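Local coordinates for chitin oligosaccharide binding protein NagB2 (Paenibacillus sp. FPU-7, PDB 7EHU), which binds the chitin oligosaccharides N,N'-diacetylchitobiose and N,N',N''-triacetylchitotriose as an extracellular solute-binding protein, probably handing them to an ABC importer, at residues Asn45-Ala48 / Leu49-Val53; Trp277-Ser280 / Ala281-Lys285. All coordinates share one frame; numbering follows the deposited sequence.

Contact 1 (Asn45-Ala48 / Leu49-Val53); sequences NTLA and LLEKV. With NAG (2-acetamido-2-deoxy-beta-D-glucopyranose), chain B.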
loop_
_atom_site.group_PDB
_atom_site.type_symbol
_atom_site.label_atom_id
_atom_site.label_comp_id
_atom_site.label_asym_id
_atom_site.label_seq_id
_atom_site.Cartn_x
_atom_site.Cartn_y
_atom_site.Cartn_z
ATOM N N ASN A 45 12.495 -6.531 10.915
ATOM C CA ASN A 45 11.889 -6.308 12.222
ATOM C C ASN A 45 10.432 -6.764 12.228
ATOM O O ASN A 45 9.942 -7.315 13.226
ATOM C CB ASN A 45 11.982 -4.833 12.614
ATOM C CG ASN A 45 13.389 -4.409 12.995
ATOM O OD1 ASN A 45 14.235 -5.224 13.349
ATOM N ND2 ASN A 45 13.635 -3.114 12.924
ATOM N N THR A 46 9.731 -6.544 11.114
ATOM C CA THR A 46 8.348 -7.002 10.995
ATOM C C THR A 46 8.278 -8.514 11.075
ATOM O O THR A 46 7.397 -9.067 11.749
ATOM C CB THR A 46 7.766 -6.507 9.672
ATOM O OG1 THR A 46 7.980 -5.096 9.577
ATOM C CG2 THR A 46 6.266 -6.768 9.588
ATOM N N LEU A 47 9.200 -9.194 10.397
ATOM C CA LEU A 47 9.262 -10.649 10.477
ATOM C C LEU A 47 9.573 -11.119 11.894
ATOM O O LEU A 47 8.956 -12.070 12.385
ATOM C CB LEU A 47 10.269 -11.188 9.454
ATOM C CG LEU A 47 10.509 -12.703 9.452
ATOM C CD1 LEU A 47 9.186 -13.461 9.328
ATOM C CD2 LEU A 47 11.473 -13.085 8.345
ATOM N N ALA A 48 10.514 -10.470 12.573
ATOM C CA ALA A 48 10.864 -10.910 13.920
ATOM C C ALA A 48 9.679 -10.754 14.865
ATOM O O ALA A 48 9.450 -11.597 15.738
ATOM C CB ALA A 48 12.076 -10.121 14.422
ATOM N N LEU A 49 8.893 -9.694 14.690
ATOM C CA LEU A 49 7.712 -9.514 15.534
ATOM C C LEU A 49 6.683 -10.605 15.265
ATOM O O LEU A 49 6.091 -11.165 16.201
ATOM C CB LEU A 49 7.116 -8.137 15.263
ATOM C CG LEU A 49 5.970 -7.672 16.144
ATOM C CD1 LEU A 49 6.368 -7.690 17.608
ATOM C CD2 LEU A 49 5.528 -6.289 15.739
ATOM N N LEU A 50 6.479 -10.938 13.989
ATOM C CA LEU A 50 5.584 -12.030 13.631
ATOM C C LEU A 50 6.051 -13.343 14.252
ATOM O O LEU A 50 5.240 -14.109 14.784
ATOM C CB LEU A 50 5.504 -12.141 12.108
ATOM C CG LEU A 50 4.598 -13.245 11.554
ATOM C CD1 LEU A 50 3.123 -12.998 11.907
ATOM C CD2 LEU A 50 4.780 -13.341 10.041
ATOM N N GLU A 51 7.353 -13.632 14.156
ATOM C CA GLU A 51 7.914 -14.851 14.728
ATOM C C GLU A 51 7.715 -14.889 16.238
ATOM O O GLU A 51 7.425 -15.951 16.800
ATOM C CB GLU A 51 9.400 -14.971 14.372
ATOM C CG GLU A 51 9.647 -15.324 12.904
ATOM C CD GLU A 51 11.101 -15.181 12.472
ATOM O OE1 GLU A 51 11.913 -14.625 13.243
ATOM O OE2 GLU A 51 11.419 -15.600 11.343
ATOM N N LYS A 52 7.873 -13.741 16.909
ATOM C CA LYS A 52 7.641 -13.682 18.349
ATOM C C LYS A 52 6.200 -14.048 18.682
ATOM O O LYS A 52 5.948 -14.838 19.603
ATOM C CB LYS A 52 7.974 -12.282 18.869
ATOM C CG LYS A 52 7.832 -12.154 20.367
ATOM C CD LYS A 52 8.469 -10.896 20.927
ATOM C CE LYS A 52 7.584 -9.679 20.814
ATOM N NZ LYS A 52 8.065 -8.584 21.734
ATOM N N VAL A 53 5.243 -13.515 17.915
ATOM C CA VAL A 53 3.833 -13.814 18.150
ATOM C C VAL A 53 3.559 -15.293 17.893
ATOM O O VAL A 53 2.818 -15.942 18.646
ATOM C CB VAL A 53 2.955 -12.908 17.254
ATOM C CG1 VAL A 53 1.537 -13.401 17.197
ATOM C CG2 VAL A 53 3.006 -11.470 17.726
HETATM C C1 NAG B . 7.427 -3.387 6.465
HETATM C C2 NAG B . 7.709 -3.155 4.970
HETATM C C3 NAG B . 6.422 -2.845 4.215
HETATM C C4 NAG B . 5.278 -3.772 4.614
HETATM C C5 NAG B . 5.211 -3.953 6.123
HETATM C C6 NAG B . 4.187 -4.972 6.557
HETATM C C7 NAG B . 9.884 -2.132 4.360
HETATM C C8 NAG B . 10.659 -0.840 4.303
HETATM N N2 NAG B . 8.633 -2.041 4.823
HETATM O O1 NAG B . 8.577 -3.792 7.122
HETATM O O3 NAG B . 6.702 -2.913 2.818
HETATM O O4 NAG B . 4.048 -3.126 4.289
HETATM O O5 NAG B . 6.480 -4.387 6.616
HETATM O O6 NAG B . 4.294 -6.173 5.814
HETATM O O7 NAG B . 10.360 -3.203 3.976
#
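Four successive i to i+4 backbone bonds tie Asn-45, Thr-46, Leu-47 and Ala-48 to Leu-49, Leu-50, Glu-51 and Lys-52, about two turns of regular alpha helix. The bond from Glu-51 N to Leu-47 O measures 2.9 Å, with an N-H...O angle of 165°. The same two residues also meet through their side chains. Glu-51 CG sits beside its own backbone N, anti to the carbonyl carbon (chi1 -72°), and the chain runs back along the helix. Its carboxylate thus lies against the branch of Leu-47, with Glu-51 OE2 3.6 Å from Leu-47 CG. This is plain van der Waals contact on an outer face. Leu-47 CD1 also grazes Leu-50 CD2 at 4.5 Å.

The buried faces look elsewhere. Leu-50 packs on Phe-335 and Phe-339 of helix 326-339 and on Leu-34 of strand 30-36. Leu-49 packs on Ile-344 of helix 342-352, and Lys-52 forms a salt bridge with Glu-347 of that helix.

Thr-46 faces the sugar. Its OG1 is hydrogen-bonded to O1 of the chain B NAG at 2.8 Å. With Thr-46 CG2 anti to the backbone N, the methyl too lies near this sugar, 3.8 Å from its O5. Hydroxyl and methyl of one side chain thus both lie against the O1 and O5 end of this sugar. The helix belongs to the beta-alpha-beta unit of strand 30-36, helix 44-60 and strand 64-70, and its first turns form part of the glycan pocket of a periplasmic-binding-protein fold.

Contact 2 (Trp277-Ser280 / Ala281-Lys285); sequences WATS and AILDK. With NAG (2-acetamido-2-deoxy-beta-D-glucopyranose), chain B; NAG (2-acetamido-2-deoxy-beta-D-glucopyranose), chain C; NAG (2-acetamido-2-deoxy-beta-D-glucopyranose), chain D.
Leu-283 N is hydrogen-bonded to Thr-279 O at 2.9 Å, whereas the bonds from Ala-281 N and Ile-282 N to Ala-278 O are weak. The backbone bonds within the turn are thus mixed. Thr-279 OG1 is hydrogen-bonded to Tyr-152 OH and Ser-276 O. One hydrogen bond to the sugar uses the backbone. N2 of the chain B NAG donates to Trp-277 O at 3.1 Å, nearly straight at 170°.

Apolar contacts lie on the protein side. Thr-279 and Leu-283 run side by side, Thr-279 CG2 lying 3.6 Å from Leu-283 CD1, and both reach helix 369-379. Ala-278 CB meets Ile-282 CD1 at 4.2 Å. On the sugar side, the acetamido methyl C8 of the chain B NAG rests 3.7 Å from Ala-281 CB, with Ser-280 OG close by.

The side chain of Trp-277 serves the ligand and does not touch segment 281-285. The indole lies with one face against the chain C NAG, whose C4 stands 3.8 Å above the ring plane, over its centre. This is CH-pi stacking of a pyranose on an aromatic ring. The same side chain reaches the two flanking sugars: Trp-277 CD1 is 3.3 Å from O3 of the chain B NAG, and Trp-277 CH2 is 3.7 Å from O5 of the chain D NAG. The ring is set by a chi1 of 63°, which places CG between the backbone N and the carbonyl carbon. Tyr-257 OH fixes its rotation further by a hydrogen bond with Trp-277 NE1. An alanine here would remove the indole, and the middle sugar would probably lose its stacking platform and Tyr-257 its indole partner. A tryptophan stacked on a pyranose, beside a short helix cradling an acetamido group, is characteristic of a carbohydrate-binding site.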
loop_
_atom_site.group_PDB
_atom_site.type_symbol
_atom_site.label_atom_id
_atom_site.label_comp_id
_atom_site.label_asym_id
_atom_site.label_seq_id
_atom_site.Cartn_x
_atom_site.Cartn_y
_atom_site.Cartn_z
ATOM N N TRP A 277 4.364 2.767 4.986
ATOM C CA TRP A 277 5.121 1.573 5.375
ATOM C C TRP A 277 6.585 1.643 4.953
ATOM O O TRP A 277 7.366 0.779 5.359
ATOM C CB TRP A 277 4.442 0.318 4.759
ATOM C CG TRP A 277 4.473 0.386 3.249
ATOM C CD1 TRP A 277 5.559 0.190 2.435
ATOM C CD2 TRP A 277 3.394 0.746 2.373
ATOM N NE1 TRP A 277 5.236 0.416 1.124
ATOM C CE2 TRP A 277 3.907 0.760 1.059
ATOM C CE3 TRP A 277 2.046 1.056 2.576
ATOM C CZ2 TRP A 277 3.120 1.090 -0.036
ATOM C CZ3 TRP A 277 1.266 1.373 1.488
ATOM C CH2 TRP A 277 1.800 1.379 0.195
ATOM N N ALA A 278 6.971 2.677 4.199
ATOM C CA ALA A 278 8.361 2.866 3.792
ATOM C C ALA A 278 9.177 3.630 4.826
ATOM O O ALA A 278 10.398 3.720 4.686
ATOM C CB ALA A 278 8.412 3.651 2.471
ATOM N N THR A 279 8.532 4.207 5.852
ATOM C CA THR A 279 9.237 5.115 6.758
ATOM C C THR A 279 10.470 4.478 7.376
ATOM O O THR A 279 11.514 5.130 7.496
ATOM C CB THR A 279 8.287 5.623 7.841
ATOM O OG1 THR A 279 7.312 6.448 7.220
ATOM C CG2 THR A 279 9.019 6.431 8.915
ATOM N N SER A 280 10.363 3.220 7.818
ATOM C CA SER A 280 11.496 2.613 8.510
ATOM C C SER A 280 12.735 2.586 7.618
ATOM O O SER A 280 13.858 2.763 8.100
ATOM C CB SER A 280 11.183 1.191 8.976
ATOM O OG SER A 280 10.798 0.381 7.879
ATOM N N ALA A 281 12.565 2.333 6.313
ATOM C CA ALA A 281 13.720 2.302 5.428
ATOM C C ALA A 281 14.334 3.683 5.291
ATOM O O ALA A 281 15.554 3.816 5.171
ATOM C CB ALA A 281 13.317 1.753 4.063
ATOM N N ILE A 282 13.493 4.723 5.306
ATOM C CA ILE A 282 13.934 6.109 5.162
ATOM C C ILE A 282 14.593 6.632 6.426
ATOM O O ILE A 282 15.394 7.568 6.352
ATOM C CB ILE A 282 12.730 6.928 4.660
ATOM C CG1 ILE A 282 12.417 6.491 3.221
ATOM C CG2 ILE A 282 12.991 8.407 4.735
ATOM C CD1 ILE A 282 11.076 6.880 2.723
ATOM N N LEU A 283 14.312 6.024 7.574
ATOM C CA LEU A 283 14.931 6.430 8.833
ATOM C C LEU A 283 16.073 5.520 9.258
ATOM O O LEU A 283 16.711 5.801 10.266
ATOM C CB LEU A 283 13.863 6.512 9.929
ATOM C CG LEU A 283 12.768 7.552 9.692
ATOM C CD1 LEU A 283 11.822 7.570 10.867
ATOM C CD2 LEU A 283 13.339 8.943 9.447
ATOM N N ASP A 284 16.348 4.458 8.514
ATOM C CA ASP A 284 17.313 3.455 8.938
ATOM C C ASP A 284 18.685 4.076 9.158
ATOM O O ASP A 284 19.292 4.601 8.224
ATOM C CB ASP A 284 17.408 2.413 7.826
ATOM C CG ASP A 284 18.263 1.236 8.204
ATOM O OD1 ASP A 284 17.680 0.254 8.714
ATOM O OD2 ASP A 284 19.504 1.294 8.034
ATOM N N LYS A 285 19.218 3.939 10.369
ATOM C CA LYS A 285 20.491 4.603 10.664
ATOM C C LYS A 285 21.654 4.013 9.880
ATOM O O LYS A 285 22.597 4.742 9.564
ATOM C CB LYS A 285 20.745 4.597 12.167
ATOM C CG LYS A 285 19.674 5.435 12.915
ATOM C CD LYS A 285 20.117 6.038 14.266
ATOM C CE LYS A 285 19.208 7.156 14.768
ATOM N NZ LYS A 285 19.092 8.247 13.798
HETATM C C1 NAG B . 7.427 -3.387 6.465
HETATM C C2 NAG B . 7.709 -3.155 4.970
HETATM C C3 NAG B . 6.422 -2.845 4.215
HETATM C C4 NAG B . 5.278 -3.772 4.614
HETATM C C5 NAG B . 5.211 -3.953 6.123
HETATM C C6 NAG B . 4.187 -4.972 6.557
HETATM C C7 NAG B . 9.884 -2.132 4.360
HETATM C C8 NAG B . 10.659 -0.840 4.303
HETATM N N2 NAG B . 8.633 -2.041 4.823
HETATM O O1 NAG B . 8.577 -3.792 7.122
HETATM O O3 NAG B . 6.702 -2.913 2.818
HETATM O O4 NAG B . 4.048 -3.126 4.289
HETATM O O5 NAG B . 6.480 -4.387 6.616
HETATM O O6 NAG B . 4.294 -6.173 5.814
HETATM O O7 NAG B . 10.360 -3.203 3.976
HETATM C C1 NAG C . 3.349 -3.553 3.130
HETATM C C2 NAG C . 1.964 -2.941 3.253
HETATM C C3 NAG C . 1.174 -3.115 1.959
HETATM C C4 NAG C . 1.988 -2.697 0.741
HETATM C C5 NAG C . 3.335 -3.406 0.787
HETATM C C6 NAG C . 4.272 -3.035 -0.334
HETATM C C7 NAG C . 1.065 -3.011 5.564
HETATM C C8 NAG C . 0.314 -3.844 6.552
HETATM N N2 NAG C . 1.239 -3.561 4.353
HETATM O O3 NAG C . -0.013 -2.347 2.080
HETATM O O4 NAG C . 1.318 -3.121 -0.443
HETATM O O5 NAG C . 3.996 -3.053 2.007
HETATM O O6 NAG C . 5.466 -3.808 -0.274
HETATM O O7 NAG C . 1.473 -1.888 5.845
HETATM C C1 NAG D . 0.768 -2.133 -1.268
HETATM C C2 NAG D . 0.276 -2.809 -2.524
HETATM C C3 NAG D . -0.510 -1.828 -3.393
HETATM C C4 NAG D . -1.624 -1.177 -2.580
HETATM C C5 NAG D . -1.057 -0.553 -1.309
HETATM C C6 NAG D . -2.119 0.022 -0.396
HETATM C C7 NAG D . 1.489 -4.729 -3.443
HETATM C C8 NAG D . 2.657 -5.182 -4.277
HETATM N N2 NAG D . 1.361 -3.410 -3.281
HETATM O O3 NAG D . -1.035 -2.543 -4.504
HETATM O O4 NAG D . -2.275 -0.142 -3.311
HETATM O O5 NAG D . -0.332 -1.551 -0.572
HETATM O O6 NAG D . -3.044 -0.968 0.029
HETATM O O7 NAG D . 0.689 -5.524 -2.949
#

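Contact 1 comes first in the chain, on helix 44-60, and contact 2 follows much later, around the short helix 279-283 after strand 271-275. Their centres are about 17 Å apart, and their nearest atoms stay about 6 Å apart, without touching. The chain B NAG bridges the gap, since both contacts touch it. Contact 1 reaches the O1 end of this sugar, while contact 2 holds its acetamido group and extends along the next two sugars. Asn-38 and Thr-42 add further hydrogen bonds to the glycan. Segments distant in sequence thus converge on one ligand, as expected for the cleft of a solute-binding protein.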